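Local coordinates for protein cystalysin (Treponema denticola, PDB 1C7N) that binds pyridoxal-5'-phosphate and belongs to the class I and II aminotransferase family of PLP-dependent proteins, at residues 104-109 with 260-265; 137-141 with 155-159. All coordinates share one frame. Numbering follows the deposited sequence.

Contact 1 of 2, residues 104-109 with 260-265; sequences NAVREF and RFTKSR
Two helices that meet nearly at right angles can be pinned by one well-placed amide. The short helical segments 104-109 and 260-265 cross at 107°, their axes 9.3 Å apart, with CA atoms nearest at Asn104–Arg265 (6.3 Å) and Glu108–Ser264 (6.1 Å). Asn104, chi1 t and chi2 57°, spends both ends of its buried amide across the interface: ND2 donates to Phe261 O (2.9 Å), and OD1 accepts from Ser264 OG (2.5 Å). Phe261 O also accepts from Arg265 N (2.9 Å), the helix's own bond, so the carbonyl serves two donors. Asn104 ND2 lies over one face of the Phe261 ring, 3.3 Å from CD1. One turn later Glu108, chi1 t and chi2 p, forms a salt bridge from OE2 to Arg260 NH1 (2.7 Å), with OE2 over one face of the guanidinium. Phe109 CE1 packs on Phe261 CB (4.3 Å); the Phe109 side chain also touches Trp201 of central strand 199-203. This crossing, polar at its buried amide and apolar at the two phenylalanines, joins two helices packed on the large-domain sheet of a fold-type I PLP-dependent protein.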
loop_
_atom_site.group_PDB
_atom_site.type_symbol
_atom_site.label_atom_id
_atom_site.label_comp_id
_atom_site.label_asym_id
_atom_site.label_seq_id
_atom_site.Cartn_x
_atom_site.Cartn_y
_atom_site.Cartn_z
ATOM N N ASN A 104 6.462 -6.699 9.286
ATOM C CA ASN A 104 5.312 -7.042 10.108
ATOM C C ASN A 104 5.542 -8.355 10.853
ATOM O O ASN A 104 5.127 -8.506 12.001
ATOM C CB ASN A 104 4.058 -7.155 9.241
ATOM C CG ASN A 104 2.795 -7.275 10.066
ATOM O OD1 ASN A 104 2.504 -6.411 10.895
ATOM N ND2 ASN A 104 2.040 -8.347 9.852
ATOM N N ALA A 105 6.199 -9.305 10.196
ATOM C CA ALA A 105 6.476 -10.593 10.822
ATOM C C ALA A 105 7.359 -10.394 12.054
ATOM O O ALA A 105 7.081 -10.936 13.122
ATOM C CB ALA A 105 7.157 -11.526 9.833
ATOM N N VAL A 106 8.418 -9.608 11.900
ATOM C CA VAL A 106 9.332 -9.340 13.005
ATOM C C VAL A 106 8.594 -8.601 14.118
ATOM O O VAL A 106 8.697 -8.944 15.295
ATOM C CB VAL A 106 10.523 -8.481 12.539
ATOM C CG1 VAL A 106 11.408 -8.122 13.727
ATOM C CG2 VAL A 106 11.323 -9.239 11.488
ATOM N N ARG A 107 7.836 -7.589 13.725
ATOM C CA ARG A 107 7.077 -6.781 14.665
ATOM C C ARG A 107 6.156 -7.614 15.554
ATOM O O ARG A 107 6.147 -7.459 16.775
ATOM C CB ARG A 107 6.255 -5.747 13.888
ATOM C CG ARG A 107 5.385 -4.836 14.741
ATOM C CD ARG A 107 4.772 -3.720 13.896
ATOM N NE ARG A 107 5.795 -3.010 13.129
ATOM C CZ ARG A 107 5.995 -3.158 11.821
ATOM N NH1 ARG A 107 5.237 -3.990 11.113
ATOM N NH2 ARG A 107 6.966 -2.484 11.220
ATOM N N GLU A 108 5.399 -8.513 14.934
ATOM C CA GLU A 108 4.434 -9.337 15.653
ATOM C C GLU A 108 4.938 -10.571 16.398
ATOM O O GLU A 108 4.521 -10.819 17.526
ATOM C CB GLU A 108 3.317 -9.755 14.688
ATOM C CG GLU A 108 2.233 -10.641 15.289
ATOM C CD GLU A 108 1.587 -10.031 16.521
ATOM O OE1 GLU A 108 1.379 -8.801 16.540
ATOM O OE2 GLU A 108 1.275 -10.786 17.465
ATOM N N PHE A 109 5.837 -11.342 15.793
ATOM C CA PHE A 109 6.296 -12.560 16.444
ATOM C C PHE A 109 7.616 -12.535 17.213
ATOM O O PHE A 109 8.126 -13.584 17.606
ATOM C CB PHE A 109 6.285 -13.702 15.426
ATOM C CG PHE A 109 4.943 -13.909 14.786
ATOM C CD1 PHE A 109 4.597 -13.226 13.624
ATOM C CD2 PHE A 109 3.992 -14.726 15.386
ATOM C CE1 PHE A 109 3.323 -13.350 13.070
ATOM C CE2 PHE A 109 2.712 -14.856 14.841
ATOM C CZ PHE A 109 2.377 -14.166 13.683
ATOM N N ARG A 260 -2.714 -13.285 13.922
ATOM C CA ARG A 260 -1.790 -12.384 14.609
ATOM C C ARG A 260 -1.084 -11.497 13.585
ATOM O O ARG A 260 -0.833 -10.314 13.829
ATOM C CB ARG A 260 -0.738 -13.165 15.407
ATOM C CG ARG A 260 -1.252 -13.801 16.696
ATOM C CD ARG A 260 -0.314 -13.506 17.863
ATOM N NE ARG A 260 0.997 -14.131 17.729
ATOM C CZ ARG A 260 2.080 -13.734 18.392
ATOM N NH1 ARG A 260 2.007 -12.712 19.232
ATOM N NH2 ARG A 260 3.236 -14.357 18.226
ATOM N N PHE A 261 -0.750 -12.087 12.442
ATOM C CA PHE A 261 -0.084 -11.364 11.362
ATOM C C PHE A 261 -1.040 -10.295 10.837
ATOM O O PHE A 261 -0.646 -9.161 10.566
ATOM C CB PHE A 261 0.268 -12.337 10.232
ATOM C CG PHE A 261 0.977 -11.696 9.075
ATOM C CD1 PHE A 261 2.360 -11.543 9.084
ATOM C CD2 PHE A 261 0.259 -11.246 7.972
ATOM C CE1 PHE A 261 3.017 -10.950 8.007
ATOM C CE2 PHE A 261 0.907 -10.650 6.892
ATOM C CZ PHE A 261 2.289 -10.503 6.908
ATOM N N THR A 262 -2.306 -10.675 10.702
ATOM C CA THR A 262 -3.340 -9.777 10.207
ATOM C C THR A 262 -3.618 -8.609 11.152
ATOM O O THR A 262 -3.784 -7.469 10.712
ATOM C CB THR A 262 -4.640 -10.550 9.972
ATOM O OG1 THR A 262 -4.408 -11.569 8.994
ATOM C CG2 THR A 262 -5.739 -9.622 9.490
ATOM N N LYS A 263 -3.685 -8.895 12.449
ATOM C CA LYS A 263 -3.935 -7.850 13.440
ATOM C C LYS A 263 -2.797 -6.840 13.367
ATOM O O LYS A 263 -3.026 -5.630 13.314
ATOM C CB LYS A 263 -3.991 -8.441 14.855
ATOM C CG LYS A 263 -2.702 -9.136 15.277
ATOM C CD LYS A 263 -2.693 -9.605 16.730
ATOM C CE LYS A 263 -2.379 -8.464 17.689
ATOM N NZ LYS A 263 -2.122 -8.959 19.077
ATOM N N SER A 264 -1.567 -7.346 13.361
ATOM C CA SER A 264 -0.397 -6.483 13.303
ATOM C C SER A 264 -0.396 -5.640 12.033
ATOM O O SER A 264 -0.126 -4.442 12.076
ATOM C CB SER A 264 0.882 -7.313 13.370
ATOM O OG SER A 264 2.013 -6.461 13.371
ATOM N N ARG A 265 -0.695 -6.267 10.902
ATOM C CA ARG A 265 -0.745 -5.540 9.643
ATOM C C ARG A 265 -1.799 -4.435 9.718
ATOM O O ARG A 265 -1.584 -3.324 9.232
ATOM C CB ARG A 265 -1.072 -6.489 8.484
ATOM C CG ARG A 265 -1.551 -5.776 7.231
ATOM C CD ARG A 265 -3.062 -5.884 7.106
ATOM N NE ARG A 265 -3.408 -6.871 6.099
ATOM C CZ ARG A 265 -4.633 -7.327 5.862
ATOM N NH1 ARG A 265 -5.670 -6.899 6.570
ATOM N NH2 ARG A 265 -4.819 -8.208 4.895
#

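Contact 2 of 2, residues 137-141 with 155-159; sequences IIECE and KLEKL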
loop_
_atom_site.group_PDB
_atom_site.type_symbol
_atom_site.label_atom_id
_atom_site.label_comp_id
_atom_site.label_asym_id
_atom_site.label_seq_id
_atom_site.Cartn_x
_atom_site.Cartn_y
_atom_site.Cartn_z
ATOM N N ILE A 137 20.200 -9.360 14.643
ATOM C CA ILE A 137 20.472 -10.083 13.408
ATOM C C ILE A 137 21.436 -11.226 13.699
ATOM O O ILE A 137 22.576 -10.994 14.097
ATOM C CB ILE A 137 21.110 -9.160 12.347
ATOM C CG1 ILE A 137 20.153 -8.012 12.012
ATOM C CG2 ILE A 137 21.447 -9.961 11.100
ATOM C CD1 ILE A 137 20.729 -6.992 11.056
ATOM N N ILE A 138 20.971 -12.459 13.512
ATOM C CA ILE A 138 21.808 -13.635 13.750
ATOM C C ILE A 138 22.210 -14.206 12.394
ATOM O O ILE A 138 21.393 -14.799 11.686
ATOM C CB ILE A 138 21.051 -14.715 14.561
ATOM C CG1 ILE A 138 20.431 -14.092 15.814
ATOM C CG2 ILE A 138 22.010 -15.826 14.976
ATOM C CD1 ILE A 138 21.433 -13.427 16.734
ATOM N N GLU A 139 23.475 -14.023 12.036
ATOM C CA GLU A 139 23.978 -14.480 10.750
ATOM C C GLU A 139 24.512 -15.902 10.683
ATOM O O GLU A 139 25.331 -16.320 11.504
ATOM C CB GLU A 139 25.069 -13.527 10.264
ATOM C CG GLU A 139 24.602 -12.102 10.077
ATOM C CD GLU A 139 25.741 -11.167 9.744
ATOM O OE1 GLU A 139 26.424 -11.399 8.728
ATOM O OE2 GLU A 139 25.955 -10.204 10.502
ATOM N N CYS A 140 24.043 -16.638 9.681
ATOM C CA CYS A 140 24.489 -18.000 9.446
ATOM C C CYS A 140 25.062 -17.964 8.029
ATOM O O CYS A 140 24.428 -18.406 7.069
ATOM C CB CYS A 140 23.313 -18.972 9.529
ATOM S SG CYS A 140 23.807 -20.712 9.562
ATOM N N GLU A 141 26.266 -17.415 7.920
ATOM C CA GLU A 141 26.960 -17.251 6.652
ATOM C C GLU A 141 26.997 -18.487 5.753
ATOM O O GLU A 141 27.217 -19.612 6.210
ATOM C CB GLU A 141 28.386 -16.762 6.910
ATOM C CG GLU A 141 29.164 -16.404 5.649
ATOM C CD GLU A 141 28.770 -15.058 5.070
ATOM O OE1 GLU A 141 29.192 -14.760 3.932
ATOM O OE2 GLU A 141 28.051 -14.293 5.749
ATOM N N LYS A 155 26.473 -24.980 11.987
ATOM C CA LYS A 155 26.281 -23.672 12.605
ATOM C C LYS A 155 24.797 -23.348 12.740
ATOM O O LYS A 155 24.364 -22.806 13.757
ATOM C CB LYS A 155 26.968 -22.582 11.777
ATOM C CG LYS A 155 26.742 -21.177 12.320
ATOM C CD LYS A 155 27.396 -20.104 11.454
ATOM C CE LYS A 155 28.917 -20.139 11.550
ATOM N NZ LYS A 155 29.534 -18.974 10.850
ATOM N N LEU A 156 24.017 -23.682 11.715
ATOM C CA LEU A 156 22.585 -23.406 11.749
ATOM C C LEU A 156 21.895 -24.162 12.881
ATOM O O LEU A 156 21.042 -23.602 13.572
ATOM C CB LEU A 156 21.931 -23.763 10.411
ATOM C CG LEU A 156 20.417 -23.526 10.316
ATOM C CD1 LEU A 156 20.097 -22.059 10.596
ATOM C CD2 LEU A 156 19.920 -23.926 8.936
ATOM N N GLU A 157 22.258 -25.427 13.078
ATOM C CA GLU A 157 21.641 -26.209 14.143
ATOM C C GLU A 157 22.025 -25.611 15.490
ATOM O O GLU A 157 21.220 -25.578 16.421
ATOM C CB GLU A 157 22.080 -27.676 14.090
ATOM C CG GLU A 157 21.234 -28.571 14.995
ATOM C CD GLU A 157 21.663 -30.025 14.983
ATOM O OE1 GLU A 157 21.796 -30.602 13.882
ATOM O OE2 GLU A 157 21.856 -30.596 16.078
ATOM N N LYS A 158 23.261 -25.134 15.585
ATOM C CA LYS A 158 23.743 -24.524 16.812
ATOM C C LYS A 158 22.901 -23.296 17.145
ATOM O O LYS A 158 22.435 -23.141 18.271
ATOM C CB LYS A 158 25.208 -24.115 16.663
ATOM C CG LYS A 158 25.788 -23.454 17.898
ATOM C CD LYS A 158 27.252 -23.122 17.697
ATOM C CE LYS A 158 27.825 -22.393 18.899
ATOM N NZ LYS A 158 29.257 -22.035 18.681
ATOM N N LEU A 159 22.701 -22.433 16.156
ATOM C CA LEU A 159 21.922 -21.215 16.355
ATOM C C LEU A 159 20.464 -21.484 16.710
ATOM O O LEU A 159 19.867 -20.741 17.484
ATOM C CB LEU A 159 21.984 -20.338 15.101
ATOM C CG LEU A 159 23.359 -19.800 14.695
ATOM C CD1 LEU A 159 23.262 -19.131 13.335
ATOM C CD2 LEU A 159 23.863 -18.822 15.750
HETATM O O HOH W 1 27.831 -16.853 10.436
HETATM O O HOH W 2 29.082 -20.124 8.042
#
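A helix can be held beside a sheet's border strand by a small apolar patch and a pair of bridging waters, as segments 137-141 and 155-159 illustrate. The strand part, 137-139, and the helix run at 148° to one another, with axes 10.4 Å apart; no direct hydrogen bond joins the two segments.

Apolar packing supplies the direct contact. Leu159 reaches toward the strand, its CD2 3.6 Å from Ile138 CG2 and its CD1 3.8 Å from Cys140 CB. Just beyond the strand, Cys140 lays SG 3.7 Å from Leu156 CB, where the CA atoms of these two residues come within 6.2 Å. Leu156, Leu159 and Ile138 also touch Ile117 of the neighbouring strand 115-118, which extends this patch into the sheet.

Polar contact is indirect. One water donates to Glu139 O (2.8 Å) and accepts from Glu141 N (3.0 Å) and Lys155 NZ (2.8 Å); a second donates to Glu141 O (2.7 Å) and accepts from Lys155 NZ (3.1 Å). The lysine ammonium thus serves, through water, backbone groups at the end of the strand (Glu139 O) and in the loop after it (Glu141 N and O).

Strand 136-139 is the outermost strand at its end of the seven-stranded sheet, and its packing against helix 153-160 is characteristic of the layered alpha/beta architecture of the aminotransferase large domain.

After three N-terminal helices and the edge strand 92-95, the chain enters helix 98-109, which supplies one side of contact 1. It then lays down strand 115-118 and, after helix 125-131, the border strand 136-139; a two-stranded hairpin, 143-145 with 148-150, leads to helix 153-160, and contact 2 closes this short loop over just 13 intervening residues. Strands 165-171, 199-203, 230-234 and 248-251 follow before helix 255-267 returns to helix 98-109 and contact 1 closes the long loop, 150 residues between its segments. Contact 2 is therefore nested within contact 1. Their centres lie about 23 Å apart and they do not touch: one joins helix to helix, the other helix to sheet border.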